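Local structure of 2-(hydroxymethyl)glutarate dehydrogenase (Eubacterium barkeri, 3CKY) at residues A[236-241]-A[282-287]; A[103-108]-A[165-170]; A[195-200]-A[293-298]. The protein catalyses the NAD-dependent interconversion of 2-formylglutarate and (S)-2-hydroxymethylglutarate, a step in nicotinate fermentation. One frame throughout, in Å; residues are numbered along the deposited sequence.

Interaction 1 of 3, residues A[236-241]-A[282-287]; sequences FAMDLQ and MSAVIK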
loop_
_atom_site.group_PDB
_atom_site.type_symbol
_atom_site.label_atom_id
_atom_site.label_comp_id
_atom_site.label_asym_id
_atom_site.label_seq_id
_atom_site.Cartn_x
_atom_site.Cartn_y
_atom_site.Cartn_z
ATOM N N PHE A 236 7.935 17.183 16.648
ATOM C CA PHE A 236 7.771 15.774 16.944
ATOM C C PHE A 236 8.565 14.991 15.896
ATOM O O PHE A 236 8.203 14.967 14.713
ATOM C CB PHE A 236 6.288 15.426 16.925
ATOM C CG PHE A 236 6.005 14.014 17.302
ATOM C CD1 PHE A 236 6.439 13.509 18.523
ATOM C CD2 PHE A 236 5.306 13.182 16.443
ATOM C CE1 PHE A 236 6.182 12.197 18.874
ATOM C CE2 PHE A 236 5.060 11.867 16.789
ATOM C CZ PHE A 236 5.486 11.372 18.007
ATOM N N ALA A 237 9.650 14.364 16.348
ATOM C CA ALA A 237 10.615 13.711 15.461
ATOM C C ALA A 237 9.961 12.719 14.517
ATOM O O ALA A 237 9.095 11.938 14.917
ATOM C CB ALA A 237 11.733 13.012 16.270
ATOM N N MET A 238 10.387 12.766 13.257
ATOM C CA MET A 238 9.886 11.855 12.229
ATOM C C MET A 238 10.083 10.386 12.642
ATOM O O MET A 238 9.214 9.554 12.394
ATOM C CB MET A 238 10.575 12.142 10.898
ATOM C CG MET A 238 9.936 11.426 9.717
ATOM S SD MET A 238 10.782 11.714 8.162
ATOM C CE MET A 238 10.582 13.485 7.919
ATOM N N ASP A 239 11.219 10.086 13.282
ATOM C CA ASP A 239 11.489 8.739 13.785
ATOM C C ASP A 239 10.404 8.283 14.746
ATOM O O ASP A 239 10.005 7.124 14.723
ATOM C CB ASP A 239 12.850 8.661 14.489
ATOM C CG ASP A 239 14.034 8.723 13.525
ATOM O OD1 ASP A 239 13.937 8.246 12.370
ATOM O OD2 ASP A 239 15.090 9.242 13.925
ATOM N N LEU A 240 9.923 9.199 15.580
ATOM C CA LEU A 240 8.939 8.852 16.598
ATOM C C LEU A 240 7.550 8.624 16.003
ATOM O O LEU A 240 6.862 7.675 16.354
ATOM C CB LEU A 240 8.911 9.906 17.695
ATOM C CG LEU A 240 10.203 10.006 18.501
ATOM C CD1 LEU A 240 10.141 11.170 19.498
ATOM C CD2 LEU A 240 10.518 8.665 19.219
ATOM N N GLN A 241 7.155 9.488 15.083
ATOM C CA GLN A 241 5.911 9.309 14.350
ATOM C C GLN A 241 5.895 7.990 13.555
ATOM O O GLN A 241 4.877 7.315 13.493
ATOM C CB GLN A 241 5.683 10.490 13.397
ATOM C CG GLN A 241 4.421 10.362 12.557
ATOM C CD GLN A 241 3.151 10.271 13.413
ATOM O OE1 GLN A 241 2.611 9.180 13.647
ATOM N NE2 GLN A 241 2.677 11.410 13.891
ATOM N N MET A 282 8.276 15.677 12.006
ATOM C CA MET A 282 7.695 14.761 11.048
ATOM C C MET A 282 7.078 15.432 9.815
ATOM O O MET A 282 6.944 14.786 8.814
ATOM C CB MET A 282 6.690 13.831 11.743
ATOM C CG MET A 282 5.617 14.492 12.638
ATOM S SD MET A 282 4.023 14.745 11.862
ATOM C CE MET A 282 4.275 16.364 11.204
ATOM N N SER A 283 6.750 16.724 9.874
ATOM C CA SER A 283 6.202 17.433 8.723
ATOM C C SER A 283 7.238 17.615 7.613
ATOM O O SER A 283 6.877 17.902 6.459
ATOM C CB SER A 283 5.635 18.800 9.131
ATOM O OG SER A 283 6.613 19.652 9.715
ATOM N N ALA A 284 8.520 17.445 7.965
ATOM C CA ALA A 284 9.619 17.414 6.983
ATOM C C ALA A 284 9.462 16.278 5.976
ATOM O O ALA A 284 10.145 16.253 4.980
ATOM C CB ALA A 284 10.980 17.318 7.685
ATOM N N VAL A 285 8.562 15.337 6.221
ATOM C CA VAL A 285 8.266 14.283 5.220
ATOM C C VAL A 285 7.844 14.874 3.846
ATOM O O VAL A 285 8.054 14.241 2.807
ATOM C CB VAL A 285 7.203 13.286 5.756
ATOM C CG1 VAL A 285 5.801 13.909 5.722
ATOM C CG2 VAL A 285 7.257 11.983 4.990
ATOM N N ILE A 286 7.280 16.089 3.852
ATOM C CA ILE A 286 6.973 16.814 2.622
ATOM C C ILE A 286 8.200 16.926 1.673
ATOM O O ILE A 286 8.056 16.920 0.449
ATOM C CB ILE A 286 6.375 18.238 2.901
ATOM C CG1 ILE A 286 5.673 18.776 1.649
ATOM C CG2 ILE A 286 7.475 19.234 3.344
ATOM C CD1 ILE A 286 4.796 20.009 1.872
ATOM N N LYS A 287 9.396 17.031 2.253
ATOM C CA LYS A 287 10.651 17.082 1.487
ATOM C C LYS A 287 10.861 15.858 0.586
ATOM O O LYS A 287 11.529 15.962 -0.437
ATOM C CB LYS A 287 11.836 17.196 2.426
ATOM C CG LYS A 287 11.920 18.499 3.199
ATOM C CD LYS A 287 13.210 18.514 4.026
ATOM C CE LYS A 287 13.217 19.638 5.012
ATOM N NZ LYS A 287 14.549 19.762 5.680
#
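M282 meets F236 through both its backbone and its side chain. The amide N of M282 donates a hydrogen bond to F236 O at 2.8 Å. Its side chain starts in the crowded position, CG lying between the backbone N and the carbonyl carbon (chi1 50°). This brings CG to 3.3 Å from F236 O and to 4.0 Å from CD2 of the F236 ring. The bends at chi2 and chi3 then carry SD and CE off from the 236-241 segment. Before those bends, M282 CB lies 3.8 Å from M238 CA and 3.9 Å from Q241 CB, so the aliphatic base of Q241 covers this carbon on the first turn of the helix.

M238 reaches in the reverse direction. Its CG is anti to the backbone N and the chain stays extended as far as SD; the turn at chi3 (-63°) then sets CE against the 282-287 backbone, 3.2 Å from V285 N and 3.9 Å from A284 CB. That amide is already committed to M282 O within the 3-10 turn, so a flexible, apolar methyl group can lie over it without costing a hydrogen bond. A side chain no bigger than that of A284 is consistent with the close approach of M238 CE, while V285 offers a branched apolar carbon beside it.

A237, at the N-cap position, begins helix 238-255, and the turn at 282-284 leads into helix 286-293. Within the all-helical C-terminal domain of this family, F269 of helix 260-274 packs against M238, M282 and V285, M185 of helix 169-197 against M282, and K222 of helix 217-228 also against M282.

Interaction 2 of 3, residues A[103-108]-A[165-170]; sequences SSTLKM and GDTGAG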
loop_
_atom_site.group_PDB
_atom_site.type_symbol
_atom_site.label_atom_id
_atom_site.label_comp_id
_atom_site.label_asym_id
_atom_site.label_seq_id
_atom_site.Cartn_x
_atom_site.Cartn_y
_atom_site.Cartn_z
ATOM N N SER A 103 -1.268 -5.866 22.998
ATOM C CA SER A 103 -0.911 -7.277 23.183
ATOM C C SER A 103 0.326 -7.428 24.063
ATOM O O SER A 103 0.374 -8.303 24.916
ATOM C CB SER A 103 -0.664 -7.944 21.828
ATOM O OG SER A 103 0.499 -7.410 21.229
ATOM N N SER A 104 1.327 -6.578 23.831
ATOM C CA SER A 104 2.514 -6.489 24.689
ATOM C C SER A 104 2.130 -6.390 26.161
ATOM O O SER A 104 2.656 -7.124 27.010
ATOM C CB SER A 104 3.371 -5.270 24.294
ATOM O OG SER A 104 4.148 -4.780 25.391
ATOM N N THR A 105 1.208 -5.473 26.452
ATOM C CA THR A 105 0.748 -5.242 27.815
ATOM C C THR A 105 -0.109 -6.405 28.345
ATOM O O THR A 105 -0.003 -6.756 29.524
ATOM C CB THR A 105 -0.017 -3.909 27.917
ATOM O OG1 THR A 105 0.887 -2.827 27.648
ATOM C CG2 THR A 105 -0.620 -3.709 29.300
ATOM N N LEU A 106 -0.954 -6.984 27.492
ATOM C CA LEU A 106 -1.780 -8.122 27.899
ATOM C C LEU A 106 -0.925 -9.326 28.312
ATOM O O LEU A 106 -1.212 -9.971 29.323
ATOM C CB LEU A 106 -2.753 -8.552 26.789
ATOM C CG LEU A 106 -4.147 -7.919 26.677
ATOM C CD1 LEU A 106 -4.631 -7.381 28.014
ATOM C CD2 LEU A 106 -4.193 -6.842 25.613
ATOM N N LYS A 107 0.105 -9.627 27.520
ATOM C CA LYS A 107 1.052 -10.704 27.847
ATOM C C LYS A 107 1.630 -10.483 29.238
ATOM O O LYS A 107 1.602 -11.378 30.086
ATOM C CB LYS A 107 2.206 -10.774 26.831
ATOM C CG LYS A 107 1.988 -11.748 25.687
ATOM C CD LYS A 107 3.266 -11.984 24.857
ATOM C CE LYS A 107 3.292 -11.200 23.528
ATOM N NZ LYS A 107 3.760 -9.783 23.667
ATOM N N MET A 108 2.134 -9.273 29.461
ATOM C CA MET A 108 2.805 -8.933 30.705
ATOM C C MET A 108 1.845 -8.969 31.884
ATOM O O MET A 108 2.207 -9.425 32.961
ATOM C CB MET A 108 3.481 -7.562 30.597
ATOM C CG MET A 108 4.729 -7.439 31.459
ATOM S SD MET A 108 6.249 -8.082 30.707
ATOM C CE MET A 108 5.697 -9.498 29.755
ATOM N N GLY A 165 -10.733 1.758 29.304
ATOM C CA GLY A 165 -11.188 0.390 29.124
ATOM C C GLY A 165 -10.358 -0.543 29.960
ATOM O O GLY A 165 -9.697 -0.110 30.895
ATOM N N ASP A 166 -10.392 -1.829 29.627
ATOM C CA ASP A 166 -9.591 -2.808 30.353
ATOM C C ASP A 166 -8.155 -2.825 29.814
ATOM O O ASP A 166 -7.787 -2.012 28.961
ATOM C CB ASP A 166 -10.228 -4.194 30.288
ATOM C CG ASP A 166 -10.125 -4.946 31.609
ATOM O OD1 ASP A 166 -9.040 -4.931 32.232
ATOM O OD2 ASP A 166 -11.137 -5.544 32.021
ATOM N N THR A 167 -7.348 -3.739 30.338
ATOM C CA THR A 167 -5.936 -3.836 29.991
ATOM C C THR A 167 -5.683 -3.729 28.485
ATOM O O THR A 167 -6.342 -4.385 27.678
ATOM C CB THR A 167 -5.357 -5.156 30.527
ATOM O OG1 THR A 167 -5.664 -5.247 31.921
ATOM C CG2 THR A 167 -3.836 -5.224 30.329
ATOM N N GLY A 168 -4.732 -2.871 28.123
ATOM C CA GLY A 168 -4.390 -2.635 26.731
ATOM C C GLY A 168 -5.128 -1.473 26.059
ATOM O O GLY A 168 -4.688 -1.055 24.979
ATOM N N ALA A 169 -6.186 -0.908 26.688
ATOM C CA ALA A 169 -7.008 0.175 26.080
ATOM C C ALA A 169 -6.342 1.553 26.076
ATOM O O ALA A 169 -6.552 2.331 25.133
ATOM C CB ALA A 169 -8.388 0.256 26.741
ATOM N N GLY A 170 -5.570 1.860 27.123
ATOM C CA GLY A 170 -4.751 3.079 27.167
ATOM C C GLY A 170 -3.745 3.086 26.031
ATOM O O GLY A 170 -3.636 4.064 25.292
#
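T167 packs against L106 and T105 of helix 102-114, and it gives the largest share of the contact. Its CB comes first, 3.4 Å from L106 CD1, which is already tighter than usual for two carbons. Beyond it the methyl CG2, anti to the backbone N, enters between two residues of the helix: it is 3.3 Å from the same L106 CD1 and 3.7 Å from T105 CG2. The other branch, OG1, lies close to the backbone N (chi1 -53°), with D166 OD1 3.4 Å away. A beta-branched residue suits this place because one arm can face the apolar partners while the hydroxyl turns from them. The side chains of L106 and T167 lie alongside, pointing opposite ways, so L106 CD2 continues over the backbone beyond.

The contact joins the Rossmann-type nucleotide-binding domain to the start of the long helix 169-197, which carries K174, the probable active-site lysine. The chain enters that helix through a type II beta turn from D166 to A169, closed by A169 N to D166 O at 3.0 Å. G168 takes its third position with positive phi (93°), where a CB would both jam against the preceding carbonyl and clash with L106 CD2. D166 OD1 accepts from T167 N at 2.8 Å through its anti lone pair, steadying the first corner. D121 of strand 118-125 takes the hydrogen of G168 N, and the T105 hydroxyl, on the branch beside its backbone N, hydrogen-bonds to D171 in the first turn of helix 169-197.

Interaction 3 of 3, residues A[195-200]-A[293-298]; sequences GVKCGL and TGVSVS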
loop_
_atom_site.group_PDB
_atom_site.type_symbol
_atom_site.label_atom_id
_atom_site.label_comp_id
_atom_site.label_asym_id
_atom_site.label_seq_id
_atom_site.Cartn_x
_atom_site.Cartn_y
_atom_site.Cartn_z
ATOM N N GLY A 195 -1.040 21.237 -4.792
ATOM C CA GLY A 195 -1.594 22.582 -4.818
ATOM C C GLY A 195 -0.622 23.581 -5.377
ATOM O O GLY A 195 -0.992 24.362 -6.240
ATOM N N VAL A 196 0.620 23.534 -4.895
ATOM C CA VAL A 196 1.665 24.423 -5.388
ATOM C C VAL A 196 1.883 24.181 -6.874
ATOM O O VAL A 196 1.879 25.108 -7.668
ATOM C CB VAL A 196 2.993 24.303 -4.590
ATOM C CG1 VAL A 196 4.123 25.103 -5.294
ATOM C CG2 VAL A 196 2.784 24.801 -3.151
ATOM N N LYS A 197 2.014 22.919 -7.257
ATOM C CA LYS A 197 2.173 22.582 -8.667
ATOM C C LYS A 197 1.029 23.130 -9.543
ATOM O O LYS A 197 1.257 23.516 -10.694
ATOM C CB LYS A 197 2.274 21.073 -8.843
ATOM C CG LYS A 197 2.570 20.639 -10.270
ATOM C CD LYS A 197 4.017 20.965 -10.637
ATOM C CE LYS A 197 4.336 20.621 -12.080
ATOM N NZ LYS A 197 5.643 19.890 -12.144
ATOM N N CYS A 198 -0.190 23.157 -8.991
ATOM C CA CYS A 198 -1.341 23.769 -9.665
ATOM C C CYS A 198 -1.443 25.294 -9.484
ATOM O O CYS A 198 -2.455 25.870 -9.843
ATOM C CB CYS A 198 -2.641 23.144 -9.170
ATOM S SG CYS A 198 -2.809 21.349 -9.416
ATOM N N GLY A 199 -0.424 25.932 -8.907
ATOM C CA GLY A 199 -0.335 27.395 -8.855
ATOM C C GLY A 199 -0.913 28.035 -7.622
ATOM O O GLY A 199 -1.149 29.227 -7.624
ATOM N N LEU A 200 -1.134 27.259 -6.569
ATOM C CA LEU A 200 -1.594 27.803 -5.291
ATOM C C LEU A 200 -0.402 28.147 -4.426
ATOM O O LEU A 200 0.576 27.408 -4.377
ATOM C CB LEU A 200 -2.453 26.786 -4.530
ATOM C CG LEU A 200 -3.738 26.355 -5.233
ATOM C CD1 LEU A 200 -4.407 25.223 -4.477
ATOM C CD2 LEU A 200 -4.707 27.528 -5.422
ATOM N N THR A 293 10.017 15.962 -7.100
ATOM C CA THR A 293 9.239 16.716 -8.096
ATOM C C THR A 293 9.873 18.044 -8.542
ATOM O O THR A 293 9.546 18.555 -9.613
ATOM C CB THR A 293 7.782 17.029 -7.559
ATOM O OG1 THR A 293 7.833 17.879 -6.397
ATOM C CG2 THR A 293 7.008 15.733 -7.258
ATOM N N GLY A 294 10.772 18.589 -7.704
ATOM C CA GLY A 294 11.269 19.927 -7.864
ATOM C C GLY A 294 10.288 20.980 -7.406
ATOM O O GLY A 294 10.537 22.156 -7.561
ATOM N N VAL A 295 9.159 20.573 -6.846
ATOM C CA VAL A 295 8.176 21.539 -6.355
ATOM C C VAL A 295 8.622 22.051 -4.989
ATOM O O VAL A 295 9.073 21.276 -4.125
ATOM C CB VAL A 295 6.750 20.937 -6.286
ATOM C CG1 VAL A 295 5.793 21.897 -5.605
ATOM C CG2 VAL A 295 6.260 20.590 -7.695
ATOM N N SER A 296 8.539 23.367 -4.826
ATOM C CA SER A 296 8.901 24.011 -3.569
ATOM C C SER A 296 7.647 24.455 -2.822
ATOM O O SER A 296 6.870 25.258 -3.330
ATOM C CB SER A 296 9.807 25.219 -3.810
ATOM O OG SER A 296 10.099 25.842 -2.566
ATOM N N VAL A 297 7.456 23.890 -1.634
ATOM C CA VAL A 297 6.374 24.266 -0.743
ATOM C C VAL A 297 6.976 24.896 0.511
ATOM O O VAL A 297 6.630 26.028 0.887
ATOM C CB VAL A 297 5.501 23.043 -0.336
ATOM C CG1 VAL A 297 4.334 23.487 0.548
ATOM C CG2 VAL A 297 4.992 22.306 -1.561
ATOM N N SER A 298 7.872 24.154 1.161
ATOM C CA SER A 298 8.411 24.579 2.451
ATOM C C SER A 298 9.279 25.795 2.244
ATOM O O SER A 298 9.944 25.910 1.224
ATOM C CB SER A 298 9.187 23.447 3.167
ATOM O OG SER A 298 10.392 23.077 2.499
HETATM O O HOH W 1 8.377 20.932 -10.832
#
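V196 lies against V295 and V297, dividing its two methyls between them. CG1, anti to the backbone N (chi1 171°), reaches 3.6 Å from V295 CG1 and 3.4 Å from the carbonyl S296 O. CG2 lies 3.7 Å from V297 CG2. The side chains of V196 and V295 run side by side with their ends reversed, whereas V297 is crossed obliquely. Short branched side chains suit this seam, since their methyls sit close to the backbone and let the two segments approach. An alanine in place of V196 would probably open a gap beside V295 CG1 and V297 CG2, which would lose the V196 methyls they pack on.

Next to this trio, K197 crosses V295 at about a right angle, with its CD 3.7 Å from V295 CG2. A lysine fits this exposed edge because its aliphatic part covers the valine while its amino group stays in reach of water: NZ donates to a water at 3.2 Å, and that water donates to T293 O at 2.9 Å. NZ also makes a weak hydrogen bond to G255 O of a second subunit.

Further out, the 293-298 segment is held in shape by its own helix. E290 OE1 receives the amides of V297 and S298, and the T293 hydroxyl bonds to W289 O. V193, one turn before K197, backs both V295 and V297.

The contact joins two helix ends, each closed by its own motif. After helix 286-293, T293 OG1 accepts from V295 N at 3.0 Å in an ST turn, with G294 taking positive phi. Helix 169-197 closes in a Schellman motif, L200 N to G195 O at 2.9 Å and G199 N to V196 O, with G199 as its positive-phi C-prime residue.

From the N terminus, interaction 2 closes first: its loop, from helix 102-114 to the turn at 165-170, holds the last three strands of the Rossmann-domain sheet. Helix 169-197 then runs from that contact to interaction 3, whose centre is about 44 Å away. Interaction 3 joins the end of this helix to the chain's C-terminal segment, enclosing the helices from 202-210 to 286-293. Interaction 1 is nested inside it, linking the starts of helices 238-255 and 286-293; the two touch where I286 CD1 lies 3.7 Å from V297 CG1. The segments of interactions 2 and 3 also meet between subunits, where A169 of one packs on L200 of a second.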